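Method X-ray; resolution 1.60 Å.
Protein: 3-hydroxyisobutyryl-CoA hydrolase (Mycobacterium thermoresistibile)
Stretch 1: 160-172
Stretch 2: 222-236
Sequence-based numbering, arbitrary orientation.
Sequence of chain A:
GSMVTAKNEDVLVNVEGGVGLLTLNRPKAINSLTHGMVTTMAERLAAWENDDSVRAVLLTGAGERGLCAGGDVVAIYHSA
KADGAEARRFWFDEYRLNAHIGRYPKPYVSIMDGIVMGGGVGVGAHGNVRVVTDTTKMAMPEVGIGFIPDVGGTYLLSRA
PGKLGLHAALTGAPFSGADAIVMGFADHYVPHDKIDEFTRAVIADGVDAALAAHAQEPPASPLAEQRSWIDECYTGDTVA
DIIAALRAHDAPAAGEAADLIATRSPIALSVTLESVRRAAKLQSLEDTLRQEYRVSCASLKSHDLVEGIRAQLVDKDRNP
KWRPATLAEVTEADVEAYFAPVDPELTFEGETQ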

# COMPACT_ATOMS: atom_id res chain seq x y z
N ALA A 160 11.83 2.48 -4.79
CA ALA A 160 12.49 1.22 -4.44
C ALA A 160 13.74 1.08 -5.33
O ALA A 160 13.80 1.67 -6.43
N PRO A 161 14.73 0.29 -4.86
CA PRO A 161 15.93 0.10 -5.67
C PRO A 161 15.65 -0.53 -7.03
O PRO A 161 14.80 -1.43 -7.13
N GLY A 162 16.39 -0.09 -8.05
CA GLY A 162 16.31 -0.80 -9.33
C GLY A 162 14.90 -0.78 -9.88
O GLY A 162 14.22 0.25 -9.83
N LYS A 163 14.45 -1.93 -10.37
CA LYS A 163 13.07 -2.13 -10.82
C LYS A 163 12.28 -2.98 -9.84
O LYS A 163 11.25 -3.52 -10.20
N LEU A 164 12.77 -3.13 -8.61
CA LEU A 164 12.04 -3.91 -7.62
C LEU A 164 10.60 -3.44 -7.42
O LEU A 164 9.68 -4.25 -7.22
N GLY A 165 10.41 -2.12 -7.48
CA GLY A 165 9.05 -1.56 -7.36
C GLY A 165 8.11 -2.00 -8.48
O GLY A 165 6.90 -2.31 -8.24
N LEU A 166 8.60 -2.03 -9.72
CA LEU A 166 7.75 -2.51 -10.83
C LEU A 166 7.40 -3.96 -10.67
O LEU A 166 6.28 -4.40 -10.96
N HIS A 167 8.38 -4.76 -10.26
CA HIS A 167 8.11 -6.16 -9.98
C HIS A 167 6.97 -6.32 -8.96
O HIS A 167 6.04 -7.08 -9.19
N ALA A 168 7.11 -5.66 -7.82
CA ALA A 168 6.07 -5.75 -6.81
C ALA A 168 4.71 -5.29 -7.36
O ALA A 168 3.69 -5.92 -7.09
N ALA A 169 4.73 -4.22 -8.15
CA ALA A 169 3.46 -3.59 -8.63
C ALA A 169 2.77 -4.43 -9.71
O ALA A 169 1.53 -4.52 -9.75
N LEU A 170 3.55 -5.07 -10.60
CA LEU A 170 2.96 -5.80 -11.72
C LEU A 170 2.60 -7.21 -11.33
O LEU A 170 1.55 -7.73 -11.75
N THR A 171 3.45 -7.86 -10.52
CA THR A 171 3.09 -9.18 -10.01
C THR A 171 1.97 -9.07 -8.99
O THR A 171 1.13 -9.95 -8.92
N GLY A 172 2.01 -8.02 -8.19
CA GLY A 172 1.14 -7.91 -7.01
C GLY A 172 1.42 -8.94 -5.92
O GLY A 172 0.55 -9.16 -5.03
N PRO A 222 15.09 -12.13 0.05
CA PRO A 222 15.06 -12.83 -1.23
C PRO A 222 14.82 -11.90 -2.40
O PRO A 222 15.33 -12.11 -3.48
N LEU A 223 14.07 -10.81 -2.20
CA LEU A 223 13.89 -9.90 -3.29
C LEU A 223 15.20 -9.26 -3.75
O LEU A 223 15.46 -9.10 -4.95
N ALA A 224 16.04 -8.84 -2.80
CA ALA A 224 17.35 -8.30 -3.11
C ALA A 224 18.19 -9.27 -3.93
O ALA A 224 18.89 -8.86 -4.84
N GLU A 225 18.12 -10.54 -3.60
CA GLU A 225 18.86 -11.54 -4.38
C GLU A 225 18.33 -11.71 -5.81
O GLU A 225 19.08 -12.23 -6.66
N GLN A 226 17.07 -11.36 -6.07
CA GLN A 226 16.48 -11.45 -7.41
C GLN A 226 16.72 -10.20 -8.25
O GLN A 226 16.22 -10.14 -9.36
N ARG A 227 17.41 -9.20 -7.70
CA ARG A 227 17.50 -7.92 -8.41
C ARG A 227 18.11 -7.99 -9.82
O ARG A 227 17.75 -7.20 -10.70
N SER A 228 19.04 -8.91 -10.03
CA SER A 228 19.72 -9.00 -11.30
C SER A 228 18.72 -9.21 -12.43
O SER A 228 18.72 -8.47 -13.42
N TRP A 229 17.85 -10.22 -12.30
CA TRP A 229 16.91 -10.56 -13.38
C TRP A 229 15.69 -9.62 -13.40
O TRP A 229 15.10 -9.37 -14.45
N ILE A 230 15.33 -9.10 -12.24
CA ILE A 230 14.31 -8.05 -12.18
C ILE A 230 14.76 -6.83 -12.98
O ILE A 230 14.05 -6.38 -13.86
N ASP A 231 15.95 -6.33 -12.70
CA ASP A 231 16.46 -5.16 -13.43
C ASP A 231 16.66 -5.46 -14.92
O ASP A 231 16.44 -4.58 -15.76
N GLU A 232 17.04 -6.70 -15.25
CA GLU A 232 17.18 -7.13 -16.63
C GLU A 232 15.87 -7.08 -17.39
O GLU A 232 15.83 -6.69 -18.54
N CYS A 233 14.82 -7.55 -16.75
CA CYS A 233 13.60 -7.86 -17.46
C CYS A 233 12.57 -6.75 -17.38
O CYS A 233 11.72 -6.65 -18.28
N TYR A 234 12.61 -5.94 -16.33
CA TYR A 234 11.58 -4.91 -16.15
C TYR A 234 11.94 -3.56 -16.77
O TYR A 234 11.28 -2.58 -16.49
N THR A 235 12.97 -3.50 -17.63
CA THR A 235 13.26 -2.25 -18.32
C THR A 235 12.49 -2.04 -19.63
O THR A 235 12.60 -0.96 -20.24
N GLY A 236 11.65 -3.01 -19.98
CA GLY A 236 10.89 -2.98 -21.21
C GLY A 236 9.91 -1.82 -21.27
O GLY A 236 9.42 -1.38 -20.23

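Two helices that cross steeply cannot mesh along their whole lengths, so their contact tends to be built from a few side chains near the crossing, supplemented by polar anchoring at a helix end. The hydrolase from Mycobacterium thermoresistibile illustrates this well. Helix 164-171 and helix 227-233 meet at 79°, with axes 9.5 Å apart at closest approach, and the two stretches together bury 726 Å².

The contact begins in the type II' turn from Pro161 to Leu164. Pro161 points sideways, and its CB lies 3.6 Å from NH1 of Arg227, over one face of the guanidinium. Gly162 lies close against the same group and has positive phi, which favours glycine; a CB here would sit 2.5 Å from both Arg227 NE and Asp231 OD1, a clash with each. Arg227, extended with chi1 to chi3 all t, is held in place by a salt bridge from its NE to Asp231 OD2 (2.9 Å). The other carboxylate oxygen of Asp231 (chi1 m) crosses to the first stretch: Lys163 N donates to Asp231 OD1 at 2.9 Å and 164°, so one carboxylate fastens the residue before the first helix while bracing the arginine.

Lys163 (mmtt) starts toward the second stretch, its CB 3.7 Å from Tyr234 CB, but its end leads away; on the way CE passes 3.8 Å from Thr235 CG2. Leu164 (mt) points sideways, yet its tip comes nearer, placing CD2 3.5 Å from Ile230 CD1 and 4.2 Å from Leu223 CG. Gly165 contributes nothing, as a CB there would point away. Leu166 (mt) points in, with its CB 3.9 Å from Tyr234 CD2.

His167 (chi1 t) is the hub. Its ND1 and Tyr234 OH share a hydrogen bond of 2.8 Å whose donor could be either, the hydroxyl lying near the plane of the imidazole. Ile230 (mt) covers one imidazole face, its CD1 4.0 Å from the ring centroid in a CH-pi contact. Trp229 (chi1 p) directs its edge toward the imidazole face in an offset edge-to-face pair, planes at 88°; Trp229 NE1 in turn donates to Gln226 OE1 at 2.8 Å. His167 CB, meanwhile, sits over the face of the Tyr234 ring, 4.0 Å from its centroid.

Tyr234 (chi1 m), just past its helix, also receives the last inward-pointing residues. Leu170 (mt) brings CD1 to 4.0 Å from Tyr234 CE2, at the ring edge. Thr171 (p) sets CG2 3.5 Å from Tyr234 OH, while its OG1 donates to His167 O at 2.8 Å, within its own helix.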

# COMPACT_ATOMS: atom_id res chain seq x y z
CB ALA A 160 11.56 0.06 -4.68
CB PRO A 161 16.80 -0.81 -4.80
CG PRO A 161 16.29 -0.72 -3.41
CD PRO A 161 14.81 -0.47 -3.60
CB LYS A 163 13.05 -2.78 -12.21
CG LYS A 163 13.81 -2.01 -13.27
CD LYS A 163 13.27 -0.61 -13.45
CE LYS A 163 14.06 0.18 -14.47
NZ LYS A 163 13.68 1.60 -14.38
CB LEU A 164 12.77 -3.91 -6.28
CG LEU A 164 14.13 -4.63 -6.16
CD1 LEU A 164 14.60 -4.61 -4.73
CD2 LEU A 164 14.16 -6.02 -6.71
CB LEU A 166 8.44 -2.33 -12.21
CG LEU A 166 8.63 -0.93 -12.64
CD1 LEU A 166 9.28 -0.91 -14.03
CD2 LEU A 166 7.32 -0.21 -12.70
CB HIS A 167 9.41 -6.85 -9.57
CG HIS A 167 9.22 -8.24 -9.07
ND1 HIS A 167 9.01 -9.32 -9.91
CD2 HIS A 167 9.16 -8.73 -7.81
CE1 HIS A 167 8.87 -10.41 -9.19
NE2 HIS A 167 8.94 -10.09 -7.92
CB ALA A 168 6.48 -4.96 -5.58
CB ALA A 169 3.76 -2.22 -9.18
CB LEU A 170 3.91 -5.76 -12.92
CG LEU A 170 4.15 -4.37 -13.49
CD1 LEU A 170 5.09 -4.47 -14.70
CD2 LEU A 170 2.90 -3.60 -13.87
CB THR A 171 4.25 -9.96 -9.34
OG1 THR A 171 4.72 -9.27 -8.16
CG2 THR A 171 5.42 -10.20 -10.37
CB PRO A 222 13.89 -13.81 -1.06
CG PRO A 222 13.56 -13.83 0.38
CD PRO A 222 13.97 -12.52 0.93
CB LEU A 223 12.84 -8.82 -2.93
CG LEU A 223 11.96 -8.33 -4.04
CD1 LEU A 223 11.36 -9.46 -4.85
CD2 LEU A 223 10.83 -7.52 -3.41
CB ALA A 224 18.10 -7.88 -1.85
CB GLU A 225 18.82 -12.88 -3.66
CG GLU A 225 19.52 -12.83 -2.32
CD GLU A 225 19.75 -14.20 -1.70
OE1 GLU A 225 19.43 -15.21 -2.35
OE2 GLU A 225 20.24 -14.25 -0.55
CB GLN A 226 14.96 -11.66 -7.35
CG GLN A 226 14.49 -12.78 -6.45
CD GLN A 226 15.33 -14.00 -6.53
OE1 GLN A 226 15.53 -14.57 -7.61
NE2 GLN A 226 15.83 -14.45 -5.38
CB ARG A 227 18.27 -6.86 -7.61
CG ARG A 227 18.14 -5.50 -8.29
CD ARG A 227 18.60 -4.39 -7.41
NE ARG A 227 18.92 -3.19 -8.17
CZ ARG A 227 19.47 -2.13 -7.61
NH1 ARG A 227 19.76 -2.15 -6.31
NH2 ARG A 227 19.76 -1.08 -8.36
CB SER A 228 20.73 -10.16 -11.28
OG SER A 228 20.11 -11.38 -10.84
CB TRP A 229 16.47 -12.04 -13.39
CG TRP A 229 15.71 -12.54 -12.18
CD1 TRP A 229 16.22 -13.26 -11.15
CD2 TRP A 229 14.32 -12.38 -11.89
NE1 TRP A 229 15.28 -13.54 -10.24
CE2 TRP A 229 14.08 -13.03 -10.66
CE3 TRP A 229 13.24 -11.79 -12.55
CZ2 TRP A 229 12.82 -13.08 -10.08
CZ3 TRP A 229 12.01 -11.84 -11.97
CH2 TRP A 229 11.80 -12.48 -10.75
CB ILE A 230 13.94 -7.71 -10.72
CG1 ILE A 230 13.18 -8.87 -10.09
CG2 ILE A 230 13.07 -6.46 -10.67
CD1 ILE A 230 13.04 -8.82 -8.57
CB ASP A 231 17.78 -4.71 -12.82
CG ASP A 231 17.62 -4.00 -11.51
OD1 ASP A 231 16.48 -3.90 -10.98
OD2 ASP A 231 18.66 -3.52 -10.99
CB GLU A 232 17.68 -8.59 -16.65
CG GLU A 232 17.76 -9.31 -18.01
CD GLU A 232 18.12 -10.78 -17.90
OE1 GLU A 232 18.38 -11.22 -16.75
OE2 GLU A 232 18.20 -11.49 -18.94
CB CYS A 233 12.99 -9.18 -16.94
SG CYS A 233 14.03 -10.61 -17.32
CB TYR A 234 11.20 -4.78 -14.66
CG TYR A 234 10.33 -5.90 -14.09
CD1 TYR A 234 10.88 -7.06 -13.58
CD2 TYR A 234 8.96 -5.75 -14.04
CE1 TYR A 234 10.08 -8.06 -13.03
CE2 TYR A 234 8.14 -6.73 -13.51
CZ TYR A 234 8.68 -7.87 -12.98
OH TYR A 234 7.92 -8.84 -12.42
CB THR A 235 14.76 -2.13 -18.60
OG1 THR A 235 15.18 -3.33 -19.24
CG2 THR A 235 15.49 -1.94 -17.31